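Local coordinates for general Secretion Pathway Protein (PDB 4G54), which is a periplasmic part of the EpsAB fusion protein of the type II secretion system and probably binds peptidoglycan through a putative peptidoglycan-binding domain, at residues A[23-28]-A[88-93]; A[82-87]-A[121-126]. All blocks are in the same frame, centred on the assembly; numbering follows the deposited sequence.

Interaction 1: A[23-28]-A[88-93]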
loop_
_atom_site.group_PDB
_atom_site.type_symbol
_atom_site.label_atom_id
_atom_site.label_comp_id
_atom_site.label_asym_id
_atom_site.label_seq_id
_atom_site.Cartn_x
_atom_site.Cartn_y
_atom_site.Cartn_z
ATOM N N ALA A 23 20.213 -14.414 -5.585
ATOM C CA ALA A 23 19.958 -13.556 -4.401
ATOM C C ALA A 23 18.530 -13.003 -4.398
ATOM O O ALA A 23 17.986 -12.770 -3.300
ATOM C CB ALA A 23 20.910 -12.405 -4.355
ATOM N N VAL A 24 17.951 -12.756 -5.582
ATOM C CA VAL A 24 16.611 -12.134 -5.616
ATOM C C VAL A 24 15.570 -13.046 -5.125
ATOM O O VAL A 24 14.480 -12.571 -4.731
ATOM C CB VAL A 24 16.064 -11.794 -7.024
ATOM C CG1 VAL A 24 15.556 -10.343 -7.069
ATOM C CG2 VAL A 24 16.941 -12.207 -8.132
ATOM N N ALA A 25 15.840 -14.347 -5.229
ATOM C CA ALA A 25 14.884 -15.421 -4.954
ATOM C C ALA A 25 15.017 -16.020 -3.566
ATOM O O ALA A 25 14.711 -17.201 -3.363
ATOM C CB ALA A 25 15.058 -16.534 -5.987
ATOM N N ARG A 26 15.502 -15.237 -2.603
ATOM C CA ARG A 26 15.600 -15.708 -1.245
ATOM C C ARG A 26 14.278 -16.180 -0.540
ATOM O O ARG A 26 14.282 -17.195 0.168
ATOM C CB ARG A 26 16.231 -14.592 -0.414
ATOM C CG ARG A 26 16.321 -14.991 0.989
ATOM C CD ARG A 26 17.192 -14.075 1.825
ATOM N NE ARG A 26 17.026 -14.444 3.226
ATOM C CZ ARG A 26 15.947 -14.155 3.971
ATOM N NH1 ARG A 26 14.931 -13.443 3.480
ATOM N NH2 ARG A 26 15.907 -14.572 5.237
ATOM N N MET A 27 13.213 -15.376 -0.652
ATOM C CA MET A 27 11.967 -15.638 0.054
ATOM C C MET A 27 11.149 -16.519 -0.843
ATOM O O MET A 27 10.833 -16.180 -2.014
ATOM C CB MET A 27 11.193 -14.327 0.315
ATOM C CG MET A 27 11.970 -13.470 1.306
ATOM S SD MET A 27 11.149 -12.003 1.938
ATOM C CE MET A 27 10.970 -11.003 0.428
ATOM N N THR A 28 10.779 -17.669 -0.324
ATOM C CA THR A 28 10.207 -18.693 -1.187
ATOM C C THR A 28 8.710 -18.922 -1.034
ATOM O O THR A 28 8.131 -19.713 -1.777
ATOM C CB THR A 28 10.946 -20.050 -0.955
ATOM O OG1 THR A 28 10.755 -20.401 0.415
ATOM C CG2 THR A 28 12.420 -19.867 -1.195
ATOM N N GLN A 88 9.801 -22.716 -10.685
ATOM C CA GLN A 88 10.002 -22.247 -9.303
ATOM C C GLN A 88 9.372 -20.869 -9.094
ATOM O O GLN A 88 9.293 -20.085 -10.061
ATOM C CB GLN A 88 11.486 -22.166 -8.985
ATOM C CG GLN A 88 12.200 -23.450 -9.282
ATOM C CD GLN A 88 13.015 -23.864 -8.105
ATOM O OE1 GLN A 88 12.537 -24.601 -7.238
ATOM N NE2 GLN A 88 14.241 -23.346 -8.025
ATOM N N ARG A 89 8.896 -20.611 -7.865
ATOM C CA ARG A 89 8.454 -19.233 -7.499
ATOM C C ARG A 89 9.309 -18.672 -6.364
ATOM O O ARG A 89 9.824 -19.417 -5.501
ATOM C CB ARG A 89 6.947 -19.135 -7.117
ATOM C CG ARG A 89 6.017 -19.397 -8.324
ATOM C CD ARG A 89 4.690 -19.997 -7.912
ATOM N NE ARG A 89 3.923 -19.034 -7.137
ATOM C CZ ARG A 89 3.045 -18.149 -7.630
ATOM N NH1 ARG A 89 2.782 -18.106 -8.943
ATOM N NH2 ARG A 89 2.418 -17.302 -6.776
ATOM N N ALA A 90 9.438 -17.364 -6.362
ATOM C CA ALA A 90 10.092 -16.625 -5.295
ATOM C C ALA A 90 9.453 -15.272 -5.233
ATOM O O ALA A 90 8.615 -14.900 -6.108
ATOM C CB ALA A 90 11.586 -16.465 -5.532
ATOM N N TYR A 91 9.711 -14.554 -4.150
ATOM C CA TYR A 91 8.902 -13.347 -3.853
ATOM C C TYR A 91 9.903 -12.276 -3.398
ATOM O O TYR A 91 10.765 -12.558 -2.614
ATOM C CB TYR A 91 7.912 -13.646 -2.686
ATOM C CG TYR A 91 6.889 -14.667 -3.108
ATOM C CD1 TYR A 91 7.133 -16.052 -2.959
ATOM C CD2 TYR A 91 5.693 -14.241 -3.728
ATOM C CE1 TYR A 91 6.217 -16.970 -3.417
ATOM C CE2 TYR A 91 4.718 -15.172 -4.181
ATOM C CZ TYR A 91 4.993 -16.549 -4.005
ATOM O OH TYR A 91 4.117 -17.510 -4.412
ATOM N N VAL A 92 9.761 -11.053 -3.915
ATOM C CA VAL A 92 10.691 -9.977 -3.549
ATOM C C VAL A 92 9.885 -8.672 -3.392
ATOM O O VAL A 92 8.849 -8.502 -4.022
ATOM C CB VAL A 92 11.819 -9.844 -4.629
ATOM C CG1 VAL A 92 11.284 -9.307 -5.988
ATOM C CG2 VAL A 92 12.911 -9.019 -4.120
ATOM N N VAL A 93 10.281 -7.836 -2.441
ATOM C CA VAL A 93 9.604 -6.565 -2.255
ATOM C C VAL A 93 10.082 -5.558 -3.246
ATOM O O VAL A 93 11.294 -5.329 -3.388
ATOM C CB VAL A 93 9.739 -6.044 -0.798
ATOM C CG1 VAL A 93 9.247 -4.593 -0.693
ATOM C CG2 VAL A 93 8.950 -6.991 0.147
HETATM O O HOH W 1 13.517 -12.866 -2.163
HETATM O O HOH W 2 8.126 -21.229 -3.892
#
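M27 and Y91 bring the loop that leads into helix 30-40 against strand 88-97. The one direct hydrogen bond between the segments runs from Y91 N to M27 O at 2.9 Å, bent to 140° at the hydrogen. The same M27 O also lies 3.4 Å from A90 CA in a CA-H...O contact. Followed outward, the M27 side chain starts with CB 3.4 Å from Y91 O; CG and SD lead on, and the bend at chi3 (-65°) brings CE back to that carbonyl oxygen and to V92 CA. Y91 O is in turn bonded by water 1, which also donates to V24 O and accepts from M27 N. Beyond this, the A25 and A90 methyls meet at 3.5 Å between their CB atoms, while V24 CG1 reaches V92 CG2 more loosely. T28 O lies in the plane of the Y91 ring at its edge, 3.7 Å from CE1, and water 2 joins T28 O to R89 O. The Y91 hydroxyl accepts from NE and NH2 of R89, a side-on grip by two nitrogens on one oxygen. The arrangement is a loop docked on a strand of the antiparallel sheet of the GspA, peptidase C39-like domain by one backbone bond, two bridging waters and apolar contacts.

Interaction 2: A[82-87]-A[121-126]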
loop_
_atom_site.group_PDB
_atom_site.type_symbol
_atom_site.label_atom_id
_atom_site.label_comp_id
_atom_site.label_asym_id
_atom_site.label_seq_id
_atom_site.Cartn_x
_atom_site.Cartn_y
_atom_site.Cartn_z
ATOM N N THR A 82 5.904 -11.475 -7.477
ATOM C CA THR A 82 6.112 -12.916 -7.621
ATOM C C THR A 82 7.089 -13.082 -8.757
ATOM O O THR A 82 6.780 -12.675 -9.929
ATOM C CB THR A 82 4.766 -13.639 -7.930
ATOM O OG1 THR A 82 3.804 -13.402 -6.862
ATOM C CG2 THR A 82 4.998 -15.197 -8.049
ATOM N N LEU A 83 8.203 -13.768 -8.484
ATOM C CA LEU A 83 9.176 -14.089 -9.563
ATOM C C LEU A 83 8.997 -15.572 -9.944
ATOM O O LEU A 83 8.682 -16.410 -9.083
ATOM C CB LEU A 83 10.583 -13.790 -9.090
ATOM C CG LEU A 83 10.847 -12.332 -8.620
ATOM C CD1 LEU A 83 12.363 -12.143 -8.354
ATOM C CD2 LEU A 83 10.337 -11.343 -9.648
ATOM N N GLN A 84 9.124 -15.888 -11.234
ATOM C CA GLN A 84 8.898 -17.273 -11.673
ATOM C C GLN A 84 10.099 -17.604 -12.563
ATOM O O GLN A 84 10.533 -16.763 -13.353
ATOM C CB GLN A 84 7.503 -17.499 -12.377
ATOM C CG GLN A 84 6.385 -16.389 -12.071
ATOM C CD GLN A 84 4.855 -16.793 -12.080
ATOM O OE1 GLN A 84 4.497 -17.976 -12.294
ATOM N NE2 GLN A 84 3.946 -15.767 -11.820
ATOM N N HIS A 85 10.701 -18.779 -12.343
ATOM C CA HIS A 85 11.804 -19.256 -13.199
ATOM C C HIS A 85 11.789 -20.767 -13.232
ATOM O O HIS A 85 12.012 -21.449 -12.213
ATOM C CB HIS A 85 13.178 -18.736 -12.774
ATOM C CG HIS A 85 14.298 -19.239 -13.632
ATOM N ND1 HIS A 85 14.441 -18.871 -14.958
ATOM C CD2 HIS A 85 15.318 -20.093 -13.359
ATOM C CE1 HIS A 85 15.502 -19.481 -15.463
ATOM N NE2 HIS A 85 16.057 -20.219 -14.511
ATOM N N GLU A 86 11.548 -21.260 -14.459
ATOM C CA GLU A 86 11.392 -22.669 -14.753
ATOM C C GLU A 86 10.733 -23.522 -13.641
ATOM O O GLU A 86 11.355 -24.439 -13.071
ATOM C CB GLU A 86 12.710 -23.232 -15.323
ATOM C CG GLU A 86 13.945 -23.184 -14.427
ATOM C CD GLU A 86 15.147 -23.854 -15.084
ATOM O OE1 GLU A 86 15.383 -25.057 -14.786
ATOM O OE2 GLU A 86 15.828 -23.199 -15.932
ATOM N N GLY A 87 9.461 -23.207 -13.350
ATOM C CA GLY A 87 8.657 -23.987 -12.405
ATOM C C GLY A 87 8.896 -23.648 -10.949
ATOM O O GLY A 87 8.263 -24.234 -10.054
ATOM N N LEU A 121 12.165 -12.387 -15.096
ATOM C CA LEU A 121 11.785 -13.170 -13.947
ATOM C C LEU A 121 10.323 -12.849 -13.511
ATOM O O LEU A 121 9.693 -13.671 -12.848
ATOM C CB LEU A 121 12.733 -12.831 -12.788
ATOM C CG LEU A 121 14.202 -13.372 -12.994
ATOM C CD1 LEU A 121 15.007 -13.151 -11.746
ATOM C CD2 LEU A 121 14.200 -14.877 -13.354
ATOM N N TRP A 122 9.792 -11.673 -13.843
ATOM C CA TRP A 122 8.464 -11.276 -13.325
ATOM C C TRP A 122 7.444 -11.481 -14.441
ATOM O O TRP A 122 7.652 -10.952 -15.581
ATOM C CB TRP A 122 8.503 -9.812 -12.890
ATOM C CG TRP A 122 7.192 -9.306 -12.358
ATOM C CD1 TRP A 122 6.450 -9.800 -11.270
ATOM C CD2 TRP A 122 6.471 -8.186 -12.880
ATOM N NE1 TRP A 122 5.325 -8.979 -11.104
ATOM C CE2 TRP A 122 5.286 -8.040 -12.116
ATOM C CE3 TRP A 122 6.680 -7.345 -13.992
ATOM C CZ2 TRP A 122 4.338 -7.048 -12.365
ATOM C CZ3 TRP A 122 5.715 -6.376 -14.277
ATOM C CH2 TRP A 122 4.577 -6.190 -13.426
ATOM N N ARG A 123 6.339 -12.180 -14.126
ATOM C CA ARG A 123 5.308 -12.455 -15.117
ATOM C C ARG A 123 4.020 -11.681 -14.844
ATOM O O ARG A 123 2.993 -11.892 -15.480
ATOM C CB ARG A 123 5.028 -13.967 -15.255
ATOM C CG ARG A 123 6.259 -14.751 -15.779
ATOM C CD ARG A 123 6.019 -16.284 -15.795
ATOM N NE ARG A 123 7.273 -17.024 -16.054
ATOM C CZ ARG A 123 7.490 -18.343 -15.878
ATOM N NH1 ARG A 123 6.550 -19.163 -15.403
ATOM N NH2 ARG A 123 8.688 -18.849 -16.168
ATOM N N GLY A 124 4.081 -10.709 -13.970
ATOM C CA GLY A 124 2.913 -9.847 -13.780
ATOM C C GLY A 124 2.330 -9.897 -12.408
ATOM O O GLY A 124 1.549 -9.013 -12.050
ATOM N N GLU A 125 2.572 -10.964 -11.679
ATOM C CA GLU A 125 1.785 -11.114 -10.448
ATOM C C GLU A 125 2.375 -10.250 -9.342
ATOM O O GLU A 125 3.614 -10.252 -9.165
ATOM C CB GLU A 125 1.826 -12.579 -9.989
ATOM C CG GLU A 125 0.857 -12.729 -8.860
ATOM C CD GLU A 125 0.785 -14.149 -8.370
ATOM O OE1 GLU A 125 -0.019 -14.903 -8.933
ATOM O OE2 GLU A 125 1.473 -14.487 -7.430
ATOM N N VAL A 126 1.479 -9.571 -8.620
ATOM C CA VAL A 126 1.943 -8.814 -7.407
ATOM C C VAL A 126 1.016 -9.164 -6.265
ATOM O O VAL A 126 -0.120 -9.644 -6.506
ATOM C CB VAL A 126 1.912 -7.322 -7.623
ATOM C CG1 VAL A 126 2.752 -6.868 -8.871
ATOM C CG2 VAL A 126 0.477 -6.733 -7.584
HETATM O O HOH W 3 4.885 -12.989 -11.734
HETATM O O HOH W 4 9.736 -15.619 -15.950
#
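Q84 and T82, on strand 79-85, give their backbone N-H groups to carbonyl oxygens of 121-126, a segment that runs roughly antiparallel to them with its end-to-end direction 133° away and turns a corner at G124. Strand 125-131, beyond the corner, is the antiparallel neighbour of 79-85 in the sheet of the C39-like domain; the short, weakly bonded 122-123 stretch follows helix 115-121 and precedes the corner. Q84 N donates to L121 O at 2.8 Å in a nearly straight bond, and T82 N donates to E125 O at 176°. E125 O accepts a second hydrogen bond, from W122 NE1 on the opposite face of its carbonyl plane, a link within the segment that spans the corner at G124. Between these bonds water 3 fills the bend: it donates to T82 O and accepts from R123 N, E125 N and Q84 NE2.

T82 O also sits at the edge of the W122 ring, 3.2 Å from CD1. L83 CD2 packs 4.0 Å from W122 CB, the two side chains crossing at about a right angle, and it also approaches L121 CB. The L121 CD2 methyl touches H85 CB. R123 lies across Q84, with Q84 CB over one face of the guanidinium, 3.6 Å from NH1, and Q84 CG against R123 CD; the amide and guanidinium planes are 27° apart. Water 4 joins R123 NE to Q84 O. With CG anti to the backbone N (chi1 -172°) and the chain extended beyond it, E125 sends its carboxylate past T82. There E125 OE2, which also forms salt bridges with R89 and R30, accepts from T82 OG1 at 2.6 Å on its anti side.

From the N terminus, the chain passes through 23-28, enters helix 30-40 and comes back to 88-93, where interaction 1 closes a loop of about 60 residues. Before that closure it has already laid down 82-87, which meets 121-126 across 33 intervening residues, 20 of them strand, to form interaction 2. The segments therefore alternate and the two loops cross, with centres about 9 Å apart. Strands 79-85 and 88-97 follow one another and pair as sheet neighbours, with A90 O and L83 N at 2.7 Å in a probable hydrogen bond. Together the contacts join the N-terminal loop, this strand pair and the end of helix 115-121 to strand 125-131.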